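PDB 5B68: 4-alpha-glucanotransferase from Corynebacterium glutamicum, which belongs to the amylomaltase or disproportionating enzyme family and carries a beta sandwich domain near its N-terminus followed by a TIM-barrel domain. Local coordinates for residues R188-W193 and L686-R691; F198-N203 and Y247-D252; V78-D83 and T162-S167; L141-L146 and A495-L500. All blocks are in the same frame, centred on the assembly; numbering follows the deposited sequence.

The four contacts fall into two pairs at separate places in the fold. Contacts 1 and 2 have centres about 12 Å apart; Ser192 OG lies 2.5 Å from Asp200 OD2 and Ser189 OG 2.7 Å from Asp200 OD1, both probable hydrogen bonds. Contacts 3 and 4, with centres about 9 Å apart, reach the same sheet and meet through Ser167 OG and Glu499 OE2, 2.6 Å apart and probably hydrogen-bonded. The pairs do not touch; contacts 2 and 4 remain about 18 Å apart at their nearest atoms. A glycerol lies about 4 Å from the Asp252 side chain and a sulfate ion about 4 Å from that of Trp143, both probably from the crystallisation liquor.

Contact 1: residues R188-W193 and L686-R691; sequences RSTLSW and LIESLR
Arg188, Ser189 and Thr190, in the loop after strand 177-182, meet Leu686, Ile687 and Glu688, in the segment just before the last helix, 694-702, in a contact held by backbone and carboxylate bonds. The backbone link runs from Ile687 N to Arg188 O, 2.9 Å with an N-H...O angle of 150°. The same oxygen also receives a CA-H...O contact from Leu686 CA at 3.3 Å. Glu688 reaches across with a chain bent at chi2 (87°), which sets CD beside Thr190. Its OE1 accepts Thr190 N at 3.2 Å on the syn side, the donor standing well out of the carboxylate plane. Glu688 OE2 takes a proton from a water at 2.6 Å, and that water is also hydrogen-bonded to Thr190 OG1. On the apolar side, Leu686 CD1 touches Thr190 CG2 at 3.5 Å, the two side chains crossing at about a right angle. Ser189 OG turns to Asp200 on helix 198-209, and Arg188 NH1 bonds Gly194 O, just beyond the segment. This is the beta-alpha loop following the first strand of a TIM barrel, here contacted by the C-terminal tail region.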
loop_
_atom_site.group_PDB
_atom_site.type_symbol
_atom_site.label_atom_id
_atom_site.label_comp_id
_atom_site.label_asym_id
_atom_site.label_seq_id
_atom_site.Cartn_x
_atom_site.Cartn_y
_atom_site.Cartn_z
ATOM N N ARG A 188 -15.101 -0.942 -17.096
ATOM C CA ARG A 188 -16.427 -1.483 -17.040
ATOM C C ARG A 188 -16.634 -2.570 -18.083
ATOM O O ARG A 188 -16.042 -2.550 -19.141
ATOM C CB ARG A 188 -17.450 -0.374 -17.277
ATOM C CG ARG A 188 -17.673 0.571 -16.111
ATOM C CD ARG A 188 -16.671 1.707 -16.078
ATOM N NE ARG A 188 -16.761 2.578 -17.235
ATOM C CZ ARG A 188 -17.598 3.597 -17.365
ATOM N NH1 ARG A 188 -18.457 3.895 -16.409
ATOM N NH2 ARG A 188 -17.584 4.317 -18.463
ATOM N N SER A 189 -17.469 -3.531 -17.731
ATOM C CA SER A 189 -18.043 -4.492 -18.650
ATOM C C SER A 189 -19.455 -4.046 -18.971
ATOM O O SER A 189 -19.911 -3.052 -18.467
ATOM C CB SER A 189 -18.059 -5.886 -18.040
ATOM O OG SER A 189 -18.980 -5.981 -16.986
ATOM N N THR A 190 -20.148 -4.793 -19.804
ATOM C CA THR A 190 -21.537 -4.469 -20.095
ATOM C C THR A 190 -22.393 -4.530 -18.836
ATOM O O THR A 190 -23.312 -3.766 -18.687
ATOM C CB THR A 190 -22.126 -5.400 -21.151
ATOM O OG1 THR A 190 -22.034 -6.737 -20.688
ATOM C CG2 THR A 190 -21.361 -5.288 -22.409
ATOM N N LEU A 191 -22.100 -5.492 -17.972
ATOM C CA LEU A 191 -22.844 -5.689 -16.741
ATOM C C LEU A 191 -22.427 -4.886 -15.484
ATOM O O LEU A 191 -23.157 -4.871 -14.538
ATOM C CB LEU A 191 -22.934 -7.177 -16.423
ATOM C CG LEU A 191 -23.478 -8.074 -17.534
ATOM C CD1 LEU A 191 -23.293 -9.541 -17.216
ATOM C CD2 LEU A 191 -24.933 -7.773 -17.829
ATOM N N SER A 192 -21.279 -4.225 -15.476
ATOM C CA SER A 192 -20.870 -3.431 -14.321
ATOM C C SER A 192 -21.975 -2.417 -13.940
ATOM O O SER A 192 -22.634 -1.827 -14.815
ATOM C CB SER A 192 -19.614 -2.641 -14.590
ATOM O OG SER A 192 -18.591 -3.476 -15.156
ATOM N N TRP A 193 -22.086 -2.132 -12.644
ATOM C CA TRP A 193 -22.926 -1.008 -12.182
ATOM C C TRP A 193 -22.240 0.313 -12.273
ATOM O O TRP A 193 -21.940 0.973 -11.251
ATOM C CB TRP A 193 -23.464 -1.281 -10.764
ATOM C CG TRP A 193 -24.468 -2.364 -10.672
ATOM C CD1 TRP A 193 -24.618 -3.474 -11.487
ATOM C CD2 TRP A 193 -25.488 -2.490 -9.665
ATOM N NE1 TRP A 193 -25.634 -4.249 -11.033
ATOM C CE2 TRP A 193 -26.190 -3.667 -9.926
ATOM C CE3 TRP A 193 -25.841 -1.728 -8.549
ATOM C CZ2 TRP A 193 -27.245 -4.108 -9.122
ATOM C CZ3 TRP A 193 -26.919 -2.184 -7.749
ATOM C CH2 TRP A 193 -27.572 -3.357 -8.052
ATOM N N LEU A 686 -15.299 -0.968 -23.230
ATOM C CA LEU A 686 -15.669 -2.048 -22.343
ATOM C C LEU A 686 -14.660 -3.178 -22.366
ATOM O O LEU A 686 -13.999 -3.409 -23.401
ATOM C CB LEU A 686 -17.040 -2.600 -22.609
ATOM C CG LEU A 686 -18.215 -1.582 -22.548
ATOM C CD1 LEU A 686 -19.529 -2.290 -22.915
ATOM C CD2 LEU A 686 -18.342 -0.944 -21.172
ATOM N N ILE A 687 -14.679 -4.005 -21.299
ATOM C CA ILE A 687 -13.773 -5.191 -21.288
ATOM C C ILE A 687 -14.033 -6.076 -22.508
ATOM O O ILE A 687 -13.101 -6.627 -23.129
ATOM C CB ILE A 687 -13.924 -6.013 -20.011
ATOM C CG1 ILE A 687 -13.401 -5.197 -18.863
ATOM C CG2 ILE A 687 -13.179 -7.353 -20.113
ATOM C CD1 ILE A 687 -13.815 -5.676 -17.475
ATOM N N GLU A 688 -15.303 -6.173 -22.880
ATOM C CA GLU A 688 -15.742 -7.064 -23.948
ATOM C C GLU A 688 -15.168 -6.658 -25.297
ATOM O O GLU A 688 -15.004 -7.497 -26.173
ATOM C CB GLU A 688 -17.279 -7.133 -24.033
ATOM C CG GLU A 688 -17.895 -8.014 -22.962
ATOM C CD GLU A 688 -18.166 -7.274 -21.681
ATOM O OE1 GLU A 688 -17.817 -6.064 -21.533
ATOM O OE2 GLU A 688 -18.761 -7.930 -20.837
ATOM N N SER A 689 -14.877 -5.384 -25.442
ATOM C CA SER A 689 -14.374 -4.847 -26.670
ATOM C C SER A 689 -12.908 -4.718 -26.738
ATOM O O SER A 689 -12.416 -4.189 -27.749
ATOM C CB SER A 689 -14.856 -3.425 -26.820
ATOM O OG SER A 689 -16.232 -3.457 -26.901
ATOM N N LEU A 690 -12.186 -5.015 -25.654
ATOM C CA LEU A 690 -10.765 -4.674 -25.644
ATOM C C LEU A 690 -9.980 -5.257 -26.783
ATOM O O LEU A 690 -9.104 -4.574 -27.379
ATOM C CB LEU A 690 -10.106 -5.155 -24.343
ATOM C CG LEU A 690 -10.277 -4.173 -23.177
ATOM C CD1 LEU A 690 -9.857 -4.858 -21.871
ATOM C CD2 LEU A 690 -9.385 -2.957 -23.317
ATOM N N ARG A 691 -10.217 -6.522 -27.028
ATOM C CA ARG A 691 -9.488 -7.262 -28.022
ATOM C C ARG A 691 -10.057 -7.087 -29.433
ATOM O O ARG A 691 -9.554 -7.706 -30.322
ATOM C CB ARG A 691 -9.407 -8.749 -27.651
ATOM C CG ARG A 691 -8.616 -8.908 -26.380
ATOM C CD ARG A 691 -8.383 -10.341 -25.950
ATOM N NE ARG A 691 -7.289 -10.931 -26.690
ATOM C CZ ARG A 691 -7.462 -11.694 -27.760
ATOM N NH1 ARG A 691 -8.704 -11.988 -28.209
ATOM N NH2 ARG A 691 -6.376 -12.178 -28.379
HETATM O O HOH W 1 -20.660 -8.209 -19.109
#

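Contact 2: residues F198-N203 and Y247-D252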
loop_
_atom_site.group_PDB
_atom_site.type_symbol
_atom_site.label_atom_id
_atom_site.label_comp_id
_atom_site.label_asym_id
_atom_site.label_seq_id
_atom_site.Cartn_x
_atom_site.Cartn_y
_atom_site.Cartn_z
ATOM N N PHE A 198 -15.561 -6.864 -8.710
ATOM C CA PHE A 198 -14.650 -8.062 -8.619
ATOM C C PHE A 198 -14.831 -8.979 -9.827
ATOM O O PHE A 198 -13.922 -9.717 -10.211
ATOM C CB PHE A 198 -14.888 -8.916 -7.321
ATOM C CG PHE A 198 -14.656 -8.136 -6.036
ATOM C CD1 PHE A 198 -13.428 -7.582 -5.760
ATOM C CD2 PHE A 198 -15.643 -8.067 -5.073
ATOM C CE1 PHE A 198 -13.188 -6.931 -4.557
ATOM C CE2 PHE A 198 -15.413 -7.429 -3.864
ATOM C CZ PHE A 198 -14.196 -6.812 -3.631
ATOM N N ASN A 199 -16.045 -9.031 -10.394
ATOM C CA ASN A 199 -16.240 -9.809 -11.588
ATOM C C ASN A 199 -15.423 -9.277 -12.720
ATOM O O ASN A 199 -14.700 -10.014 -13.390
ATOM C CB ASN A 199 -17.736 -9.848 -11.966
ATOM C CG ASN A 199 -18.022 -10.772 -13.132
ATOM O OD1 ASN A 199 -17.587 -10.528 -14.243
ATOM N ND2 ASN A 199 -18.753 -11.841 -12.872
ATOM N N ASP A 200 -15.525 -7.964 -12.899
ATOM C CA ASP A 200 -14.704 -7.287 -13.879
ATOM C C ASP A 200 -13.206 -7.519 -13.717
ATOM O O ASP A 200 -12.485 -7.618 -14.706
ATOM C CB ASP A 200 -14.963 -5.784 -13.937
ATOM C CG ASP A 200 -16.429 -5.446 -14.237
ATOM O OD1 ASP A 200 -16.952 -6.010 -15.176
ATOM O OD2 ASP A 200 -17.023 -4.563 -13.550
ATOM N N LEU A 201 -12.755 -7.540 -12.469
ATOM C CA LEU A 201 -11.343 -7.837 -12.134
ATOM C C LEU A 201 -10.907 -9.159 -12.732
ATOM O O LEU A 201 -9.850 -9.286 -13.428
ATOM C CB LEU A 201 -11.139 -7.815 -10.614
ATOM C CG LEU A 201 -9.741 -8.149 -10.081
ATOM C CD1 LEU A 201 -8.771 -7.139 -10.622
ATOM C CD2 LEU A 201 -9.769 -8.140 -8.572
ATOM N N GLY A 202 -11.657 -10.202 -12.432
ATOM C CA GLY A 202 -11.326 -11.515 -12.940
ATOM C C GLY A 202 -11.456 -11.660 -14.469
ATOM O O GLY A 202 -10.626 -12.283 -15.106
ATOM N N ASN A 203 -12.444 -10.980 -15.035
ATOM C CA ASN A 203 -12.724 -10.956 -16.469
ATOM C C ASN A 203 -11.541 -10.290 -17.180
ATOM O O ASN A 203 -10.967 -10.892 -18.084
ATOM C CB ASN A 203 -14.023 -10.154 -16.715
ATOM C CG ASN A 203 -14.529 -10.251 -18.171
ATOM O OD1 ASN A 203 -13.887 -10.879 -19.051
ATOM N ND2 ASN A 203 -15.654 -9.570 -18.436
ATOM N N TYR A 247 -17.132 -2.920 -4.479
ATOM C CA TYR A 247 -16.705 -3.774 -5.569
ATOM C C TYR A 247 -17.470 -5.098 -5.705
ATOM O O TYR A 247 -17.274 -5.805 -6.656
ATOM C CB TYR A 247 -15.208 -4.058 -5.467
ATOM C CG TYR A 247 -14.301 -2.864 -5.646
ATOM C CD1 TYR A 247 -14.190 -2.226 -6.866
ATOM C CD2 TYR A 247 -13.532 -2.397 -4.602
ATOM C CE1 TYR A 247 -13.358 -1.150 -7.029
ATOM C CE2 TYR A 247 -12.706 -1.330 -4.760
ATOM C CZ TYR A 247 -12.621 -0.705 -5.978
ATOM O OH TYR A 247 -11.783 0.346 -6.115
ATOM N N ILE A 248 -18.331 -5.428 -4.752
ATOM C CA ILE A 248 -19.103 -6.600 -4.845
ATOM C C ILE A 248 -20.035 -6.535 -6.065
ATOM O O ILE A 248 -20.705 -5.486 -6.284
ATOM C CB ILE A 248 -19.970 -6.777 -3.599
ATOM C CG1 ILE A 248 -19.089 -7.061 -2.353
ATOM C CG2 ILE A 248 -20.938 -7.909 -3.803
ATOM C CD1 ILE A 248 -19.895 -7.007 -1.057
ATOM N N ARG A 249 -20.079 -7.607 -6.848
ATOM C CA ARG A 249 -21.105 -7.731 -7.868
ATOM C C ARG A 249 -22.212 -8.530 -7.252
ATOM O O ARG A 249 -22.084 -9.709 -7.017
ATOM C CB ARG A 249 -20.638 -8.466 -9.107
ATOM C CG ARG A 249 -21.794 -8.675 -10.072
ATOM C CD ARG A 249 -21.383 -9.008 -11.485
ATOM N NE ARG A 249 -20.665 -7.940 -12.154
ATOM C CZ ARG A 249 -20.332 -8.002 -13.430
ATOM N NH1 ARG A 249 -20.680 -9.062 -14.125
ATOM N NH2 ARG A 249 -19.656 -7.033 -14.003
ATOM N N VAL A 250 -23.320 -7.871 -7.019
ATOM C CA VAL A 250 -24.343 -8.492 -6.177
ATOM C C VAL A 250 -24.979 -9.677 -6.819
ATOM O O VAL A 250 -25.368 -10.662 -6.151
ATOM C CB VAL A 250 -25.393 -7.440 -5.685
ATOM C CG1 VAL A 250 -24.736 -6.278 -4.949
ATOM C CG2 VAL A 250 -26.289 -6.948 -6.831
ATOM N N GLU A 251 -25.129 -9.601 -8.153
ATOM C CA GLU A 251 -25.688 -10.713 -8.928
ATOM C C GLU A 251 -24.869 -12.005 -8.878
ATOM O O GLU A 251 -25.415 -13.076 -9.112
ATOM C CB GLU A 251 -25.981 -10.319 -10.403
ATOM C CG GLU A 251 -26.920 -9.128 -10.585
ATOM C CD GLU A 251 -26.232 -7.787 -10.683
ATOM O OE1 GLU A 251 -25.017 -7.637 -10.254
ATOM O OE2 GLU A 251 -26.904 -6.862 -11.188
ATOM N N ASP A 252 -23.576 -11.923 -8.531
ATOM C CA ASP A 252 -22.762 -13.144 -8.374
ATOM C C ASP A 252 -22.864 -13.816 -7.003
ATOM O O ASP A 252 -22.340 -14.932 -6.799
ATOM C CB ASP A 252 -21.257 -12.783 -8.606
ATOM C CG ASP A 252 -20.935 -12.442 -10.042
ATOM O OD1 ASP A 252 -21.799 -12.612 -10.935
ATOM O OD2 ASP A 252 -19.819 -11.960 -10.291
#
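Three hydrogen-bonding and charged pairs join Phe198, Asn199 and Asp200 to Tyr247, Asp252 and Arg249. Phe198 N, in the first turn of helix 198-209, donates to Tyr247 O at 2.9 Å. Asn199 ND2 meets the syn lone pair of Asp252 OD2 at 2.8 Å; the bond is nearly straight (169°) and lies in the amide plane. Asp200 OD1 forms a salt bridge of 3.1 Å with Arg249 NH2, the carboxylate standing steeply to the guanidinium. Asp200 OD2 is hydrogen-bonded to Ser192 OG. Asp197 bonds NE of the same arginine and Ser189 OG also bonds NH2, so several partners fix its rotation.

Chi1 of Asn199 (-174°) sets CG anti to the backbone N and 3.3 Å from Arg249 NH1. The amide and guanidinium planes, 5° apart, are stacked, with Asn199 CB 3.4 Å above the centre of the guanidinium.

The apolar part is centred on the Phe198 ring. Tyr247 CB makes a CH-pi contact over one face, 3.6 Å from the centroid, while Phe198 CE2 touches Ile248 CG1 at 4.0 Å. Together these interactions bind the start of the helix after the first barrel strand to the long excursion between strand 215-218 and helix 261-277, within the TIM-barrel fold.

Contact 3: residues V78-D83 and T162-S167; sequences VAVEGD and TPARLS
Thr162 meets Val78 and Val80 through groups that two torsions set in place. Its chi1 of 71° puts OG1 between the backbone N and the carbonyl carbon, and leaves CG2 anti to that carbon, 3.7 Å from Val78 CG1. Val80 has CG1 anti to its backbone N (chi1 174°), where the methyl group reaches past Thr162 to Ala164: CG1 is 4.0 Å from Ala164 CB. The other methyl, CG2, lies 3.7 Å from Thr162 OG1. That hydroxyl is hydrogen-bonded to Arg524 NH1.

The backbone pairing is that of a parallel bridge in the N-terminal beta sandwich domain, linking strand 76-80 to the end of strand 153-162. Thr162 bonds to the neighbours of Val80 on both sides: its N donates to Ala79 O at 2.9 Å, and its O accepts Glu81 N at 2.8 Å in an almost straight bond (175°). Val80 CA also approaches Thr162 O at 3.4 Å as a CA-H...O contact, so that carbonyl is met twice.

Beyond the bridge, strand 76-80 leaves the pairing in a type II turn from Val80 to Asp83, closed by Asp83 N to Val80 O at 3.0 Å. Gly82 takes the turn position with positive phi. The 162-167 segment runs on through Pro163, which packs on Leu496 of helix 487-500.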
loop_
_atom_site.group_PDB
_atom_site.type_symbol
_atom_site.label_atom_id
_atom_site.label_comp_id
_atom_site.label_asym_id
_atom_site.label_seq_id
_atom_site.Cartn_x
_atom_site.Cartn_y
_atom_site.Cartn_z
ATOM N N VAL A 78 12.704 -9.982 16.244
ATOM C CA VAL A 78 12.578 -10.352 14.842
ATOM C C VAL A 78 13.974 -10.751 14.346
ATOM O O VAL A 78 14.900 -10.006 14.591
ATOM C CB VAL A 78 12.046 -9.160 13.980
ATOM C CG1 VAL A 78 11.838 -9.640 12.557
ATOM C CG2 VAL A 78 10.694 -8.694 14.512
ATOM N N ALA A 79 14.108 -11.882 13.705
ATOM C CA ALA A 79 15.423 -12.398 13.233
ATOM C C ALA A 79 15.214 -12.982 11.869
ATOM O O ALA A 79 14.123 -13.504 11.533
ATOM C CB ALA A 79 15.967 -13.432 14.193
ATOM N N VAL A 80 16.261 -12.896 11.038
ATOM C CA VAL A 80 16.233 -13.567 9.770
ATOM C C VAL A 80 16.583 -15.008 10.008
ATOM O O VAL A 80 17.387 -15.314 10.900
ATOM C CB VAL A 80 17.254 -12.962 8.808
ATOM C CG1 VAL A 80 17.346 -13.759 7.484
ATOM C CG2 VAL A 80 16.886 -11.499 8.625
ATOM N N GLU A 81 15.931 -15.880 9.264
ATOM C CA GLU A 81 16.216 -17.351 9.265
ATOM C C GLU A 81 17.695 -17.645 9.298
ATOM O O GLU A 81 18.409 -17.033 8.606
ATOM C CB GLU A 81 15.620 -17.960 7.985
ATOM C CG GLU A 81 15.246 -19.401 8.162
ATOM C CD GLU A 81 14.531 -19.984 6.971
ATOM O OE1 GLU A 81 13.942 -21.088 7.182
ATOM O OE2 GLU A 81 14.578 -19.322 5.877
ATOM N N GLY A 82 18.167 -18.519 10.183
ATOM C CA GLY A 82 19.599 -18.788 10.284
ATOM C C GLY A 82 20.376 -17.958 11.309
ATOM O O GLY A 82 21.491 -18.324 11.653
ATOM N N ASP A 83 19.852 -16.806 11.769
ATOM C CA ASP A 83 20.578 -15.954 12.731
ATOM C C ASP A 83 20.345 -16.419 14.153
ATOM O O ASP A 83 19.223 -16.584 14.572
ATOM C CB ASP A 83 20.207 -14.498 12.543
ATOM C CG ASP A 83 20.989 -13.548 13.466
ATOM O OD1 ASP A 83 22.142 -13.870 13.850
ATOM O OD2 ASP A 83 20.437 -12.461 13.776
ATOM N N THR A 162 12.086 -14.410 9.738
ATOM C CA THR A 162 11.776 -13.843 8.445
ATOM C C THR A 162 12.750 -14.389 7.400
ATOM O O THR A 162 13.848 -14.841 7.725
ATOM C CB THR A 162 11.837 -12.341 8.486
ATOM O OG1 THR A 162 13.184 -11.906 8.614
ATOM C CG2 THR A 162 10.950 -11.724 9.583
ATOM N N PRO A 163 12.293 -14.477 6.142
ATOM C CA PRO A 163 13.184 -15.081 5.130
ATOM C C PRO A 163 14.291 -14.166 4.642
ATOM O O PRO A 163 14.099 -12.951 4.477
ATOM C CB PRO A 163 12.215 -15.473 4.007
ATOM C CG PRO A 163 11.168 -14.417 4.102
ATOM C CD PRO A 163 10.958 -14.191 5.577
ATOM N N ALA A 164 15.450 -14.753 4.354
ATOM C CA ALA A 164 16.534 -13.991 3.787
ATOM C C ALA A 164 16.175 -13.331 2.402
ATOM O O ALA A 164 16.553 -12.219 2.159
ATOM C CB ALA A 164 17.793 -14.876 3.678
ATOM N N ARG A 165 15.430 -14.056 1.547
ATOM C CA ARG A 165 15.133 -13.602 0.204
ATOM C C ARG A 165 13.840 -14.233 -0.317
ATOM O O ARG A 165 13.580 -15.431 -0.161
ATOM C CB ARG A 165 16.287 -13.973 -0.703
ATOM C CG ARG A 165 16.261 -13.298 -2.095
ATOM C CD ARG A 165 17.429 -13.800 -2.960
ATOM N NE ARG A 165 17.347 -13.316 -4.360
ATOM C CZ ARG A 165 17.606 -12.080 -4.765
ATOM N NH1 ARG A 165 17.561 -11.823 -6.070
ATOM N NH2 ARG A 165 17.955 -11.084 -3.918
ATOM N N LEU A 166 13.012 -13.398 -0.912
ATOM C CA LEU A 166 11.794 -13.819 -1.595
ATOM C C LEU A 166 12.157 -14.725 -2.804
ATOM O O LEU A 166 12.969 -14.311 -3.631
ATOM C CB LEU A 166 11.069 -12.569 -2.121
ATOM C CG LEU A 166 10.410 -11.771 -1.051
ATOM C CD1 LEU A 166 10.118 -10.380 -1.505
ATOM C CD2 LEU A 166 9.136 -12.478 -0.590
ATOM N N SER A 167 11.589 -15.911 -2.858
ATOM C CA SER A 167 11.810 -16.867 -3.981
ATOM C C SER A 167 11.388 -16.316 -5.341
ATOM O O SER A 167 12.040 -16.650 -6.365
ATOM C CB SER A 167 11.112 -18.180 -3.681
ATOM O OG SER A 167 11.537 -18.645 -2.451
#

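Contact 4: residues L141-L146 and A495-L500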
loop_
_atom_site.group_PDB
_atom_site.type_symbol
_atom_site.label_atom_id
_atom_site.label_comp_id
_atom_site.label_asym_id
_atom_site.label_seq_id
_atom_site.Cartn_x
_atom_site.Cartn_y
_atom_site.Cartn_z
ATOM N N LEU A 141 10.420 -20.343 9.530
ATOM C CA LEU A 141 9.743 -19.058 9.309
ATOM C C LEU A 141 8.475 -19.003 10.099
ATOM O O LEU A 141 7.874 -20.022 10.313
ATOM C CB LEU A 141 9.434 -18.897 7.827
ATOM C CG LEU A 141 10.624 -18.868 6.873
ATOM C CD1 LEU A 141 10.115 -18.588 5.457
ATOM C CD2 LEU A 141 11.603 -17.800 7.210
ATOM N N GLY A 142 8.103 -17.822 10.588
ATOM C CA GLY A 142 6.745 -17.652 11.078
ATOM C C GLY A 142 6.686 -16.910 12.376
ATOM O O GLY A 142 7.602 -16.148 12.764
ATOM N N TRP A 143 5.522 -17.077 12.996
ATOM C CA TRP A 143 5.072 -16.262 14.099
ATOM C C TRP A 143 5.084 -17.059 15.377
ATOM O O TRP A 143 4.132 -17.717 15.707
ATOM C CB TRP A 143 3.654 -15.743 13.795
ATOM C CG TRP A 143 3.681 -14.876 12.620
ATOM C CD1 TRP A 143 3.573 -15.251 11.325
ATOM C CD2 TRP A 143 3.929 -13.479 12.614
ATOM N NE1 TRP A 143 3.714 -14.170 10.505
ATOM C CE2 TRP A 143 3.937 -13.065 11.278
ATOM C CE3 TRP A 143 4.133 -12.534 13.609
ATOM C CZ2 TRP A 143 4.132 -11.745 10.917
ATOM C CZ3 TRP A 143 4.326 -11.233 13.250
ATOM C CH2 TRP A 143 4.335 -10.845 11.916
ATOM N N HIS A 144 6.213 -16.980 16.061
ATOM C CA HIS A 144 6.478 -17.683 17.301
ATOM C C HIS A 144 6.393 -16.775 18.526
ATOM O O HIS A 144 6.066 -15.617 18.413
ATOM C CB HIS A 144 7.839 -18.362 17.224
ATOM C CG HIS A 144 8.105 -19.005 15.904
ATOM N ND1 HIS A 144 7.176 -19.785 15.264
ATOM C CD2 HIS A 144 9.164 -18.930 15.072
ATOM C CE1 HIS A 144 7.667 -20.198 14.117
ATOM N NE2 HIS A 144 8.870 -19.688 13.972
ATOM N N LYS A 145 6.647 -17.346 19.694
ATOM C CA LYS A 145 6.671 -16.584 20.915
ATOM C C LYS A 145 7.835 -16.947 21.820
ATOM O O LYS A 145 8.208 -18.089 21.904
ATOM C CB LYS A 145 5.380 -16.805 21.679
ATOM C CG LYS A 145 4.171 -16.147 21.053
ATOM C CD LYS A 145 3.139 -15.849 22.111
ATOM C CE LYS A 145 1.868 -15.283 21.520
ATOM N NZ LYS A 145 0.744 -15.466 22.470
ATOM N N LEU A 146 8.354 -15.948 22.514
ATOM C CA LEU A 146 9.263 -16.156 23.607
ATOM C C LEU A 146 8.470 -16.033 24.896
ATOM O O LEU A 146 7.667 -15.153 25.061
ATOM C CB LEU A 146 10.400 -15.148 23.602
ATOM C CG LEU A 146 11.581 -15.428 22.696
ATOM C CD1 LEU A 146 12.365 -14.168 22.400
ATOM C CD2 LEU A 146 12.472 -16.513 23.266
ATOM N N ALA A 495 8.495 -9.356 3.851
ATOM C CA ALA A 495 9.095 -10.480 3.126
ATOM C C ALA A 495 8.515 -11.826 3.588
ATOM O O ALA A 495 8.229 -12.696 2.727
ATOM C CB ALA A 495 10.606 -10.491 3.227
ATOM N N LEU A 496 8.287 -11.939 4.887
ATOM C CA LEU A 496 7.718 -13.144 5.452
ATOM C C LEU A 496 6.319 -13.388 4.911
ATOM O O LEU A 496 6.064 -14.475 4.404
ATOM C CB LEU A 496 7.699 -13.107 6.962
ATOM C CG LEU A 496 6.983 -14.249 7.725
ATOM C CD1 LEU A 496 7.511 -15.622 7.390
ATOM C CD2 LEU A 496 7.107 -13.951 9.214
ATOM N N GLU A 497 5.443 -12.422 5.056
ATOM C CA GLU A 497 4.085 -12.600 4.557
ATOM C C GLU A 497 3.994 -12.882 3.037
ATOM O O GLU A 497 3.209 -13.752 2.579
ATOM C CB GLU A 497 3.214 -11.484 5.029
ATOM C CG GLU A 497 2.877 -11.551 6.519
ATOM C CD GLU A 497 2.169 -12.813 6.905
ATOM O OE1 GLU A 497 1.125 -13.171 6.276
ATOM O OE2 GLU A 497 2.646 -13.484 7.866
ATOM N N ALA A 498 4.775 -12.149 2.252
ATOM C CA ALA A 498 4.904 -12.423 0.838
ATOM C C ALA A 498 5.470 -13.798 0.505
ATOM O O ALA A 498 4.948 -14.492 -0.383
ATOM C CB ALA A 498 5.679 -11.284 0.120
ATOM N N GLU A 499 6.498 -14.239 1.220
ATOM C CA GLU A 499 7.062 -15.540 0.985
ATOM C C GLU A 499 6.033 -16.619 1.283
ATOM O O GLU A 499 5.871 -17.511 0.451
ATOM C CB GLU A 499 8.347 -15.743 1.754
ATOM C CG GLU A 499 9.037 -17.061 1.459
ATOM C CD GLU A 499 9.679 -17.155 0.075
ATOM O OE1 GLU A 499 9.610 -16.208 -0.685
ATOM O OE2 GLU A 499 10.241 -18.198 -0.263
ATOM N N LEU A 500 5.250 -16.482 2.352
ATOM C CA LEU A 500 4.214 -17.510 2.720
ATOM C C LEU A 500 3.088 -17.556 1.645
ATOM O O LEU A 500 2.487 -18.625 1.378
ATOM C CB LEU A 500 3.602 -17.187 4.069
ATOM C CG LEU A 500 4.474 -17.223 5.326
ATOM C CD1 LEU A 500 3.756 -16.771 6.579
ATOM C CD2 LEU A 500 5.068 -18.626 5.481
#
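Leu496 packs on Leu141, Gly142 and Trp143, and its side chain can be followed outward from the helix. The CB bond points at the strand, chi1 of 173° sets CG anti to the backbone N, and chi2 then divides the two methyl groups between partners. CD1 meets Leu141 CB at 3.8 Å and the backbone N of Gly142 at 3.9 Å. CD2 comes up obliquely to the Trp143 indole, 3.6 Å from NE1 and 3.9 Å from CE2.

Helix 487-500 of the TIM-barrel domain is thereby seated against strand 142-150 of the beta sandwich, forming part of the interface between the two domains. The axes of 142-146 and 495-500 approach to 10.0 Å, and their N-to-C directions are 125° apart.

One polar bond crosses this apolar patch. Trp143 NE1 donates to Glu497 OE2 at 2.9 Å with an N-H...O angle of 145°; the oxygen is somewhat tilted from the ring plane and is met nearly along its own C-O axis. The bend of Glu497 at chi2 helps to bring its carboxylate to the indole edge. Arg448 NH2 makes a salt bridge to the same OE2, which would favour the charged form, and Arg444 makes a cation-pi contact with Trp143.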